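Local structure of GH127 beta-L-arabinofuranoside (Geobacillus stearothermophilus, 4QK0) at residues 51-57 with 69-75; 57-61 with 119-125; 301-305 with 321-327; 535-539 with 644-648. The protein probably hydrolyses beta-L-arabinofuranosides, releasing L-arabinose, as a family 127 glycoside hydrolase. One frame throughout, in Å; residues are numbered along the deposited sequence.

Interaction 1 (51-57 with 69-75); sequences PSHAIEN and FYGMVFQ
Asn57 grips the backbone of Tyr70 with both ends of its side-chain amide. Asn57 ND2 donates to Tyr70 O (3.0 Å) in a nearly straight bond of 170°, and the acceptor lies in the amide plane. Asn57 OD1 accepts from Tyr70 N (3.2 Å), the donor being tilted somewhat from the carbonyl plane. Together the two bonds satisfy a buried amide and should hold its rotation. Gln75 makes a poorer polar link. Its NE2 sits 2.7 Å from Ser52 O, but the bond is strongly bent and weak. The other end of that amide ties its own loop, with OE1 accepting from Met72 N (2.9 Å) across the type I turn 72-75. Ser52 OG accepts from Ala54 N (3.1 Å), an ST turn where helix 54-61 begins.

The aromatic contacts lie beside these bonds. Tyr70 CB rests over one face of the His53 ring, 4.0 Å from its centroid, in a CH-pi contact. The two rings meet obliquely. Tyr70 CG is anti to the backbone N (chi1 -176°), and this carries the ring back along 51-53 until Tyr70 CE1 is 3.4 Å from Pro51 O. Asn57 ND2 also packs on Phe69, 3.3 Å from its CE2, the amide and ring planes being nearly parallel (11° apart).

Apolar contact is slight: Ala54 CB touches Gln75 CG. The loop between helices 54-61 and 76-92 thus folds back on the start of the first helix. Such helix-connecting loops belong to the (alpha/alpha)6 barrel of the six-hairpin glycosidases, the clan of this catalytic domain.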
# COMPACT_ATOMS: atom_id res chain seq x y z
N PRO A 51 -15.60 26.64 -6.86
CA PRO A 51 -16.74 26.89 -7.72
C PRO A 51 -17.03 25.68 -8.65
O PRO A 51 -16.13 24.87 -8.94
CB PRO A 51 -16.34 28.12 -8.52
CG PRO A 51 -15.25 28.74 -7.74
CD PRO A 51 -14.51 27.59 -7.13
N SER A 52 -18.29 25.50 -9.03
CA SER A 52 -18.63 24.41 -9.94
C SER A 52 -18.91 24.95 -11.33
O SER A 52 -18.51 24.35 -12.28
CB SER A 52 -19.78 23.54 -9.38
OG SER A 52 -21.01 23.88 -9.95
N HIS A 53 -19.65 26.06 -11.45
CA HIS A 53 -20.07 26.58 -12.75
C HIS A 53 -20.97 25.61 -13.55
O HIS A 53 -21.11 25.74 -14.77
CB HIS A 53 -18.85 26.98 -13.62
CG HIS A 53 -18.34 28.37 -13.37
ND1 HIS A 53 -18.63 29.42 -14.21
CD2 HIS A 53 -17.54 28.87 -12.40
CE1 HIS A 53 -18.06 30.52 -13.75
NE2 HIS A 53 -17.39 30.21 -12.66
N ALA A 54 -21.58 24.64 -12.91
CA ALA A 54 -22.23 23.59 -13.69
C ALA A 54 -23.45 24.15 -14.44
O ALA A 54 -23.69 23.79 -15.60
CB ALA A 54 -22.63 22.40 -12.81
N ILE A 55 -24.20 25.01 -13.77
CA ILE A 55 -25.39 25.62 -14.36
C ILE A 55 -24.95 26.73 -15.32
O ILE A 55 -25.45 26.86 -16.44
CB ILE A 55 -26.32 26.19 -13.29
CG1 ILE A 55 -26.83 25.09 -12.35
CG2 ILE A 55 -27.49 26.95 -13.91
CD1 ILE A 55 -27.73 24.08 -13.01
N GLU A 56 -23.97 27.51 -14.87
CA GLU A 56 -23.43 28.59 -15.64
C GLU A 56 -22.98 28.12 -17.01
O GLU A 56 -23.21 28.78 -18.03
CB GLU A 56 -22.29 29.28 -14.85
CG GLU A 56 -21.79 30.59 -15.42
CD GLU A 56 -22.89 31.62 -15.63
OE1 GLU A 56 -24.01 31.48 -15.05
OE2 GLU A 56 -22.64 32.57 -16.41
N ASN A 57 -22.29 26.98 -17.07
CA ASN A 57 -21.85 26.45 -18.36
C ASN A 57 -23.06 26.31 -19.35
O ASN A 57 -22.89 26.48 -20.51
CB ASN A 57 -21.16 25.10 -18.20
CG ASN A 57 -19.76 25.19 -17.58
OD1 ASN A 57 -19.08 26.21 -17.65
ND2 ASN A 57 -19.31 24.08 -17.02
N PHE A 69 -15.73 28.31 -20.26
CA PHE A 69 -16.10 27.04 -19.66
C PHE A 69 -15.26 26.85 -18.37
O PHE A 69 -14.13 27.26 -18.32
CB PHE A 69 -15.83 25.88 -20.63
CG PHE A 69 -16.10 24.55 -20.04
CD1 PHE A 69 -15.11 23.85 -19.34
CD2 PHE A 69 -17.37 23.99 -20.16
CE1 PHE A 69 -15.40 22.62 -18.74
CE2 PHE A 69 -17.65 22.76 -19.59
CZ PHE A 69 -16.68 22.07 -18.89
N TYR A 70 -15.85 26.26 -17.35
CA TYR A 70 -15.11 25.92 -16.16
C TYR A 70 -15.50 24.54 -15.66
O TYR A 70 -16.68 24.18 -15.64
CB TYR A 70 -15.38 26.95 -15.06
CG TYR A 70 -14.58 26.73 -13.81
CD1 TYR A 70 -15.01 25.81 -12.83
CD2 TYR A 70 -13.39 27.43 -13.57
CE1 TYR A 70 -14.27 25.59 -11.66
CE2 TYR A 70 -12.65 27.22 -12.40
CZ TYR A 70 -13.10 26.30 -11.46
OH TYR A 70 -12.39 26.09 -10.30
N GLY A 71 -14.51 23.80 -15.16
CA GLY A 71 -14.75 22.56 -14.42
C GLY A 71 -14.26 21.34 -15.19
O GLY A 71 -13.45 21.46 -16.12
N MSE A 72 -14.74 20.18 -14.78
CA MSE A 72 -14.33 18.92 -15.39
C MSE A 72 -15.12 18.69 -16.68
O MSE A 72 -16.19 19.26 -16.92
CB MSE A 72 -14.61 17.77 -14.42
CG MSE A 72 -13.79 17.84 -13.11
SE MSE A 72 -11.84 18.04 -13.44
CE MSE A 72 -11.28 16.14 -13.33
N VAL A 73 -14.57 17.85 -17.54
CA VAL A 73 -15.16 17.58 -18.83
C VAL A 73 -16.56 16.93 -18.70
O VAL A 73 -17.42 17.12 -19.56
CB VAL A 73 -14.12 16.82 -19.70
CG1 VAL A 73 -14.05 15.34 -19.35
CG2 VAL A 73 -14.45 17.05 -21.15
N PHE A 74 -16.80 16.27 -17.57
CA PHE A 74 -18.07 15.60 -17.24
C PHE A 74 -18.93 16.38 -16.23
O PHE A 74 -19.81 15.82 -15.57
CB PHE A 74 -17.77 14.21 -16.65
CG PHE A 74 -16.75 14.23 -15.53
CD1 PHE A 74 -17.07 14.70 -14.26
CD2 PHE A 74 -15.43 13.80 -15.77
CE1 PHE A 74 -16.12 14.75 -13.24
CE2 PHE A 74 -14.48 13.83 -14.76
CZ PHE A 74 -14.82 14.29 -13.50
N GLN A 75 -18.68 17.66 -16.12
CA GLN A 75 -19.47 18.54 -15.26
C GLN A 75 -21.01 18.49 -15.54
O GLN A 75 -21.81 18.57 -14.63
CB GLN A 75 -18.94 19.98 -15.47
CG GLN A 75 -19.17 20.94 -14.31
CD GLN A 75 -18.11 20.85 -13.21
OE1 GLN A 75 -17.17 20.04 -13.26
NE2 GLN A 75 -18.25 21.71 -12.22

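Interaction 2 (57-61 with 119-125); sequences NFRIA and LNTYYTI
Asn57 meets Thr121 and Ile125 with its CB and carbonyl. Its CB lies 3.7 Å from Thr121 OG1, a hydroxyl whose hydrogen bond goes to Asp76. Asn57 O accepts the helix bond from Ala61 N, and the methyl Ile125 CD1 presses on it at 3.3 Å. The amide of Asn57 is turned to Tyr70 instead.

Phe58 has the one ring in the contact. Thr121 CG2 stands over one face, 3.7 Å from the ring centroid and 21° off the normal, a CH-pi contact offset toward the rim. Thr121 OG1 lies between its backbone N and carbonyl carbon (chi1 60°), and this rotation leaves CG2 directed at the ring. Leu119 CD2 comes in at the ring edge, 3.7 Å from Phe58 CE1. Helices 76-92 and 96-112 also pack on this ring. Swapping Phe58 for alanine would probably open a gap between these helices and leave the Thr121 and Leu119 methyls without their aromatic partner.

The Ile60 side chain crosses that of Ile125 at about a right angle, with Ile60 CG2 3.6 Å from Ile125 CD1. Ala61 ends the walk. Its small CB fits between the CG2 methyls of Thr121 and Thr124, each 4.1 Å from it.

The second segment is braced from within. Thr124 OG1 donates to Asn120 O (2.7 Å), and Asn120 OD1 accepts from Tyr123 N (2.9 Å) as a cap to helix 122-126. No hydrogen bond crosses between the segments. The threonines spend their hydroxyls elsewhere and offer methyls here, which makes the meeting of the two short helices essentially apolar.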
# COMPACT_ATOMS: atom_id res chain seq x y z
N ASN A 57 -22.29 26.98 -17.07
CA ASN A 57 -21.85 26.45 -18.36
C ASN A 57 -23.06 26.31 -19.35
O ASN A 57 -22.89 26.48 -20.51
CB ASN A 57 -21.16 25.10 -18.20
CG ASN A 57 -19.76 25.19 -17.58
OD1 ASN A 57 -19.08 26.21 -17.65
ND2 ASN A 57 -19.31 24.08 -17.02
N PHE A 58 -24.23 25.91 -18.86
CA PHE A 58 -25.41 25.75 -19.75
C PHE A 58 -25.97 27.10 -20.15
O PHE A 58 -26.39 27.29 -21.28
CB PHE A 58 -26.52 24.95 -19.09
CG PHE A 58 -26.25 23.49 -19.04
CD1 PHE A 58 -26.37 22.70 -20.17
CD2 PHE A 58 -25.87 22.89 -17.84
CE1 PHE A 58 -26.09 21.34 -20.13
CE2 PHE A 58 -25.61 21.54 -17.79
CZ PHE A 58 -25.70 20.77 -18.93
N ARG A 59 -25.93 28.06 -19.22
CA ARG A 59 -26.26 29.42 -19.57
C ARG A 59 -25.41 29.93 -20.70
O ARG A 59 -25.93 30.51 -21.67
CB ARG A 59 -26.05 30.34 -18.38
CG ARG A 59 -27.21 30.31 -17.44
CD ARG A 59 -27.35 31.62 -16.70
NE ARG A 59 -28.22 31.33 -15.61
CZ ARG A 59 -27.82 30.88 -14.43
NH1 ARG A 59 -26.53 30.74 -14.14
NH2 ARG A 59 -28.74 30.59 -13.52
N ILE A 60 -24.09 29.78 -20.57
CA ILE A 60 -23.20 30.27 -21.60
C ILE A 60 -23.55 29.58 -22.89
O ILE A 60 -23.68 30.19 -23.95
CB ILE A 60 -21.74 30.06 -21.20
CG1 ILE A 60 -21.43 30.90 -19.93
CG2 ILE A 60 -20.82 30.45 -22.34
CD1 ILE A 60 -20.10 30.55 -19.26
N ALA A 61 -23.74 28.28 -22.81
CA ALA A 61 -24.00 27.50 -24.02
C ALA A 61 -25.31 27.91 -24.67
O ALA A 61 -25.46 27.76 -25.85
CB ALA A 61 -24.00 26.00 -23.70
N LEU A 119 -26.08 18.02 -26.99
CA LEU A 119 -26.14 18.82 -25.77
C LEU A 119 -24.88 18.55 -24.90
O LEU A 119 -24.78 17.52 -24.17
CB LEU A 119 -27.33 18.42 -24.95
CG LEU A 119 -28.05 19.45 -24.08
CD1 LEU A 119 -28.68 18.75 -22.90
CD2 LEU A 119 -27.23 20.61 -23.62
N ASN A 120 -23.92 19.46 -24.99
CA ASN A 120 -22.66 19.29 -24.25
C ASN A 120 -21.99 20.64 -24.14
O ASN A 120 -21.62 21.23 -25.16
CB ASN A 120 -21.75 18.30 -24.96
CG ASN A 120 -20.48 18.00 -24.17
OD1 ASN A 120 -19.57 18.81 -24.11
ND2 ASN A 120 -20.43 16.83 -23.56
N THR A 121 -21.85 21.13 -22.91
CA THR A 121 -21.32 22.47 -22.71
C THR A 121 -19.86 22.60 -23.09
O THR A 121 -19.48 23.55 -23.78
CB THR A 121 -21.55 22.98 -21.30
OG1 THR A 121 -20.90 22.10 -20.38
CG2 THR A 121 -23.02 23.04 -20.99
N TYR A 122 -19.06 21.60 -22.75
CA TYR A 122 -17.64 21.67 -23.04
C TYR A 122 -17.34 21.79 -24.51
O TYR A 122 -16.52 22.61 -24.93
CB TYR A 122 -16.98 20.42 -22.48
CG TYR A 122 -15.48 20.34 -22.71
CD1 TYR A 122 -14.98 19.74 -23.84
CD2 TYR A 122 -14.56 20.84 -21.77
CE1 TYR A 122 -13.61 19.66 -24.07
CE2 TYR A 122 -13.19 20.76 -21.98
CZ TYR A 122 -12.73 20.17 -23.13
OH TYR A 122 -11.40 20.12 -23.41
N TYR A 123 -18.01 20.97 -25.32
CA TYR A 123 -17.83 21.04 -26.80
C TYR A 123 -18.70 22.07 -27.51
O TYR A 123 -18.70 22.14 -28.71
CB TYR A 123 -18.07 19.68 -27.40
CG TYR A 123 -16.91 18.75 -27.18
CD1 TYR A 123 -15.71 18.96 -27.84
CD2 TYR A 123 -17.01 17.70 -26.28
CE1 TYR A 123 -14.64 18.09 -27.64
CE2 TYR A 123 -15.98 16.84 -26.08
CZ TYR A 123 -14.79 17.05 -26.73
OH TYR A 123 -13.78 16.16 -26.52
N THR A 124 -19.50 22.80 -26.78
CA THR A 124 -20.20 23.95 -27.34
C THR A 124 -19.44 25.23 -27.05
O THR A 124 -19.30 26.04 -27.92
CB THR A 124 -21.61 24.09 -26.78
OG1 THR A 124 -22.37 22.91 -27.11
CG2 THR A 124 -22.28 25.34 -27.34
N ILE A 125 -18.85 25.35 -25.87
CA ILE A 125 -18.16 26.58 -25.46
C ILE A 125 -16.65 26.51 -25.61
O ILE A 125 -16.04 27.35 -26.25
CB ILE A 125 -18.39 26.82 -23.99
CG1 ILE A 125 -19.84 27.10 -23.72
CG2 ILE A 125 -17.49 27.93 -23.51
CD1 ILE A 125 -20.17 26.89 -22.27

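Interaction 3 (301-305 with 321-327); sequences KRQMY and FDFDLPN
A type II turn at 321-324 docks on Arg302, near the C-terminal end of helix 286-302 of the catalytic domain. Phe323 N donates to Arg302 O (2.9 Å), joining the two segments through their backbones. The Arg302 chain is extended from CG to NE and lies against both Asp322 and Phe323. Its NH1 makes a salt bridge to Asp322 OD2 (2.9 Å), close to straight and in the guanidinium plane. The carboxylate stands at 90° to that plane and is met on its anti side. Phe323 CZ lies over a guanidinium face, 3.9 Å from Arg302 NE, with ring and guanidinium planes 31° apart. The other carboxylate oxygen, Asp322 OD1, accepts from Asn298.

Farther along, Tyr305 OH donates to Pro326 O (2.8 Å). Leu325 CD2 sits over the centre of the Tyr305 ring in a CH-pi contact, 3.9 Å from the centroid. A phenylalanine at this position would probably leave Pro326 O without that donor and the ring held across this contact mainly by packing on Leu325.

Met304 points away to pack on helix 354-365, and Phe323 stacks on His540. The second subunit closes over the loop: its Arg394 pairs with Asp324, its Trp388 meets the Phe321 ring edge-to-face, and its Tyr613 bonds Met304 O. The contact therefore lies between the end of helix 286-302, helix 354-365 and the dimer interface.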
# COMPACT_ATOMS: atom_id res chain seq x y z
N LYS A 301 -18.01 -13.34 -5.38
CA LYS A 301 -17.38 -14.40 -4.64
C LYS A 301 -15.83 -14.29 -4.55
O LYS A 301 -15.19 -15.12 -3.91
CB LYS A 301 -17.76 -15.74 -5.21
CG LYS A 301 -19.27 -15.94 -4.97
CD LYS A 301 -19.79 -17.35 -4.69
CE LYS A 301 -21.32 -17.30 -4.47
NZ LYS A 301 -22.05 -16.86 -5.71
N ARG A 302 -15.23 -13.35 -5.27
CA ARG A 302 -13.78 -13.23 -5.23
C ARG A 302 -13.27 -11.84 -5.09
O ARG A 302 -12.15 -11.72 -4.68
CB ARG A 302 -13.16 -13.90 -6.45
CG ARG A 302 -13.58 -15.33 -6.52
CD ARG A 302 -12.75 -16.12 -7.45
NE ARG A 302 -12.99 -17.54 -7.29
CZ ARG A 302 -12.21 -18.47 -7.84
NH1 ARG A 302 -11.14 -18.11 -8.55
NH2 ARG A 302 -12.48 -19.75 -7.66
N GLN A 303 -14.04 -10.82 -5.45
CA GLN A 303 -13.51 -9.44 -5.45
C GLN A 303 -14.42 -8.42 -4.79
O GLN A 303 -14.49 -7.29 -5.21
CB GLN A 303 -13.12 -8.98 -6.82
CG GLN A 303 -12.05 -9.86 -7.46
CD GLN A 303 -11.47 -9.19 -8.69
OE1 GLN A 303 -10.74 -8.20 -8.60
NE2 GLN A 303 -11.87 -9.66 -9.88
N MSE A 304 -15.10 -8.83 -3.74
CA MSE A 304 -16.00 -7.98 -3.04
C MSE A 304 -15.71 -8.01 -1.56
O MSE A 304 -15.51 -9.06 -1.00
CB MSE A 304 -17.44 -8.47 -3.24
CG MSE A 304 -18.44 -7.56 -2.60
SE MSE A 304 -20.32 -8.22 -2.71
CE MSE A 304 -20.22 -9.72 -1.53
N TYR A 305 -15.76 -6.82 -0.92
CA TYR A 305 -15.56 -6.71 0.53
C TYR A 305 -16.82 -7.09 1.28
O TYR A 305 -17.92 -6.99 0.76
CB TYR A 305 -15.16 -5.26 0.87
CG TYR A 305 -13.71 -4.88 0.43
CD1 TYR A 305 -12.63 -5.20 1.22
CD2 TYR A 305 -13.48 -4.23 -0.74
CE1 TYR A 305 -11.34 -4.87 0.85
CE2 TYR A 305 -12.19 -3.91 -1.13
CZ TYR A 305 -11.11 -4.22 -0.30
OH TYR A 305 -9.80 -3.93 -0.72
N PHE A 321 -7.46 -8.51 -8.39
CA PHE A 321 -7.60 -9.90 -8.79
C PHE A 321 -8.22 -10.68 -7.67
O PHE A 321 -8.34 -10.20 -6.51
CB PHE A 321 -6.22 -10.49 -9.26
CG PHE A 321 -5.16 -10.43 -8.20
CD1 PHE A 321 -5.03 -11.47 -7.27
CD2 PHE A 321 -4.35 -9.31 -8.07
CE1 PHE A 321 -4.10 -11.41 -6.23
CE2 PHE A 321 -3.40 -9.25 -7.04
CZ PHE A 321 -3.28 -10.31 -6.13
N ASP A 322 -8.53 -11.93 -7.95
CA ASP A 322 -9.21 -12.77 -6.96
C ASP A 322 -8.58 -12.79 -5.57
O ASP A 322 -7.39 -13.04 -5.41
CB ASP A 322 -9.28 -14.19 -7.47
CG ASP A 322 -10.15 -14.32 -8.76
OD1 ASP A 322 -10.68 -13.29 -9.27
OD2 ASP A 322 -10.26 -15.45 -9.25
N PHE A 323 -9.42 -12.56 -4.58
CA PHE A 323 -9.11 -12.70 -3.20
C PHE A 323 -8.14 -11.61 -2.63
O PHE A 323 -7.75 -11.74 -1.48
CB PHE A 323 -8.55 -14.09 -2.90
CG PHE A 323 -9.45 -15.23 -3.31
CD1 PHE A 323 -10.68 -15.42 -2.71
CD2 PHE A 323 -9.00 -16.16 -4.24
CE1 PHE A 323 -11.46 -16.52 -3.03
CE2 PHE A 323 -9.78 -17.28 -4.57
CZ PHE A 323 -11.02 -17.44 -3.98
N ASP A 324 -7.78 -10.60 -3.42
CA ASP A 324 -6.94 -9.47 -2.99
C ASP A 324 -7.82 -8.36 -2.44
O ASP A 324 -8.30 -7.49 -3.15
CB ASP A 324 -6.07 -8.95 -4.15
CG ASP A 324 -5.18 -7.75 -3.76
OD1 ASP A 324 -4.66 -7.74 -2.65
OD2 ASP A 324 -5.01 -6.81 -4.55
N LEU A 325 -8.05 -8.44 -1.16
CA LEU A 325 -9.03 -7.56 -0.50
C LEU A 325 -8.49 -6.95 0.78
O LEU A 325 -8.98 -7.22 1.89
CB LEU A 325 -10.26 -8.40 -0.18
CG LEU A 325 -11.01 -8.84 -1.43
CD1 LEU A 325 -12.00 -9.92 -1.06
CD2 LEU A 325 -11.74 -7.68 -2.11
N PRO A 326 -7.45 -6.12 0.64
CA PRO A 326 -6.78 -5.51 1.79
C PRO A 326 -7.70 -4.48 2.41
O PRO A 326 -8.40 -3.77 1.69
CB PRO A 326 -5.55 -4.86 1.19
CG PRO A 326 -5.99 -4.53 -0.23
CD PRO A 326 -6.83 -5.74 -0.62
N ASN A 327 -7.70 -4.41 3.73
CA ASN A 327 -8.64 -3.57 4.45
C ASN A 327 -8.21 -2.10 4.61
O ASN A 327 -9.07 -1.20 4.69
CB ASN A 327 -8.92 -4.22 5.80
CG ASN A 327 -9.64 -5.56 5.64
OD1 ASN A 327 -10.66 -5.62 4.97
ND2 ASN A 327 -9.13 -6.63 6.25

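Interaction 4 (535-539 with 644-648); sequences ERIKA and WVNEK
Trp644 turns the six-membered end of its indole to the backbone of 537-539. Lys538 C lies at the ring edge, near its plane. Ile537 O, 3.3 Å from Trp644 CZ3, and Ala539 N approach obliquely. Ala539 CB adds an apolar touch at 3.8 Å from Trp644 CH2. Ile306, Asn327 and Asn546 also pack on the indole.

The contact belongs to the mixed beta sheet of the C-terminal domain. Strands 534-539 and 641-647 both pair with strand 549-554. They are not paired with each other here: their touching parts run 110° apart, and side chains bridge the gap. Lys538 and Ala539 also pair antiparallel with a strand of the second subunit, which carries the sheet across the interface.

Arg536 NE is 4.5 Å from Glu647 OE2, too far for a salt bridge; its NH2 is held by the carbonyls of Pro576 and Ala579. Lys538 CB points away from the other strand, and bends at chi2 and chi3 (-68° and -55°) bring NZ back to Glu647. Its NZ also donates to Lys549 O. The salt bridge runs from Lys538 NZ to Glu647 OE1, a long 3.3 Å, on the syn side and well above the carboxylate plane.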
# COMPACT_ATOMS: atom_id res chain seq x y z
N GLU A 535 -23.34 -13.11 14.49
CA GLU A 535 -22.53 -14.06 13.82
C GLU A 535 -21.06 -13.59 13.71
O GLU A 535 -20.78 -12.42 13.49
CB GLU A 535 -23.03 -14.26 12.40
CG GLU A 535 -24.45 -14.76 12.24
CD GLU A 535 -24.63 -16.27 12.41
OE1 GLU A 535 -23.73 -16.97 12.98
OE2 GLU A 535 -25.73 -16.76 12.02
N ARG A 536 -20.15 -14.54 13.80
CA ARG A 536 -18.73 -14.35 13.55
C ARG A 536 -18.48 -14.76 12.10
O ARG A 536 -18.58 -15.93 11.77
CB ARG A 536 -17.90 -15.27 14.47
CG ARG A 536 -17.71 -14.77 15.91
CD ARG A 536 -16.85 -15.80 16.67
NE ARG A 536 -16.39 -15.37 17.98
CZ ARG A 536 -17.16 -15.29 19.07
NH1 ARG A 536 -18.46 -15.62 19.03
NH2 ARG A 536 -16.64 -14.88 20.22
N ILE A 537 -18.17 -13.81 11.24
CA ILE A 537 -17.98 -14.13 9.84
C ILE A 537 -16.49 -14.38 9.54
O ILE A 537 -15.63 -13.57 9.93
CB ILE A 537 -18.50 -12.98 8.98
CG1 ILE A 537 -19.99 -12.65 9.32
CG2 ILE A 537 -18.37 -13.33 7.51
CD1 ILE A 537 -20.95 -13.82 9.16
N LYS A 538 -16.21 -15.45 8.81
CA LYS A 538 -14.89 -15.76 8.33
C LYS A 538 -14.77 -15.62 6.83
O LYS A 538 -15.70 -15.94 6.10
CB LYS A 538 -14.54 -17.19 8.69
CG LYS A 538 -14.46 -17.47 10.17
CD LYS A 538 -13.30 -16.78 10.90
CE LYS A 538 -11.94 -17.11 10.26
NZ LYS A 538 -10.76 -16.47 10.88
N ALA A 539 -13.64 -15.11 6.36
CA ALA A 539 -13.40 -15.01 4.94
C ALA A 539 -12.71 -16.25 4.43
O ALA A 539 -11.99 -16.94 5.16
CB ALA A 539 -12.58 -13.82 4.60
N TRP A 644 -12.42 -6.20 10.41
CA TRP A 644 -11.89 -7.49 10.61
C TRP A 644 -11.00 -7.47 11.85
O TRP A 644 -9.93 -6.87 11.85
CB TRP A 644 -11.13 -7.94 9.37
CG TRP A 644 -12.05 -8.24 8.27
CD1 TRP A 644 -12.42 -7.41 7.25
CD2 TRP A 644 -12.72 -9.47 8.05
NE1 TRP A 644 -13.31 -8.03 6.45
CE2 TRP A 644 -13.49 -9.32 6.91
CE3 TRP A 644 -12.74 -10.70 8.72
CZ2 TRP A 644 -14.29 -10.34 6.40
CZ3 TRP A 644 -13.49 -11.71 8.21
CH2 TRP A 644 -14.29 -11.51 7.06
N VAL A 645 -11.42 -8.16 12.88
CA VAL A 645 -10.66 -8.18 14.13
C VAL A 645 -9.89 -9.49 14.30
O VAL A 645 -10.37 -10.55 13.90
CB VAL A 645 -11.49 -7.68 15.36
CG1 VAL A 645 -12.92 -7.33 15.04
CG2 VAL A 645 -11.42 -8.56 16.57
N ASN A 646 -8.69 -9.38 14.84
CA ASN A 646 -7.90 -10.53 15.18
C ASN A 646 -8.58 -11.48 16.12
O ASN A 646 -9.19 -11.09 17.05
CB ASN A 646 -6.55 -10.14 15.76
CG ASN A 646 -5.65 -9.54 14.76
OD1 ASN A 646 -5.27 -8.43 14.91
ND2 ASN A 646 -5.32 -10.25 13.76
N GLU A 647 -8.43 -12.74 15.83
CA GLU A 647 -9.09 -13.78 16.55
C GLU A 647 -8.17 -14.45 17.56
O GLU A 647 -7.02 -14.62 17.34
CB GLU A 647 -9.68 -14.77 15.55
CG GLU A 647 -10.49 -15.91 16.09
CD GLU A 647 -11.58 -16.41 15.14
OE1 GLU A 647 -11.28 -16.95 14.07
OE2 GLU A 647 -12.76 -16.29 15.48
N LYS A 648 -8.74 -14.74 18.71
CA LYS A 648 -8.23 -15.61 19.77
C LYS A 648 -6.85 -15.38 20.30
O LYS A 648 -6.70 -15.16 21.49
CB LYS A 648 -8.47 -17.08 19.45
CG LYS A 648 -7.30 -17.79 18.83
CD LYS A 648 -7.07 -19.14 19.47
CE LYS A 648 -5.63 -19.33 19.90
NZ LYS A 648 -5.55 -19.55 21.36

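How the interactions relate
Interactions 1 and 2 are neighbours, centres about 9 Å apart. Both use helix 54-61 and share Asn57, whose amide serves interaction 1 while its CB and carbonyl serve interaction 2. Phe69 packs on Thr121 and Tyr122 between them. Interaction 1 is polar at its heart and partly exposed; interaction 2 is apolar, with no exposed residue touching. Interactions 3 and 4 lie about 36 to 52 Å from these, centre to centre, and both meet the second subunit. They touch where Asn327 packs on Trp644, linking catalytic and C-terminal domains. Each has one salt bridge, but interaction 3 adds backbone and hydroxyl bonds, whereas interaction 4, the more buried, relies on indole packing.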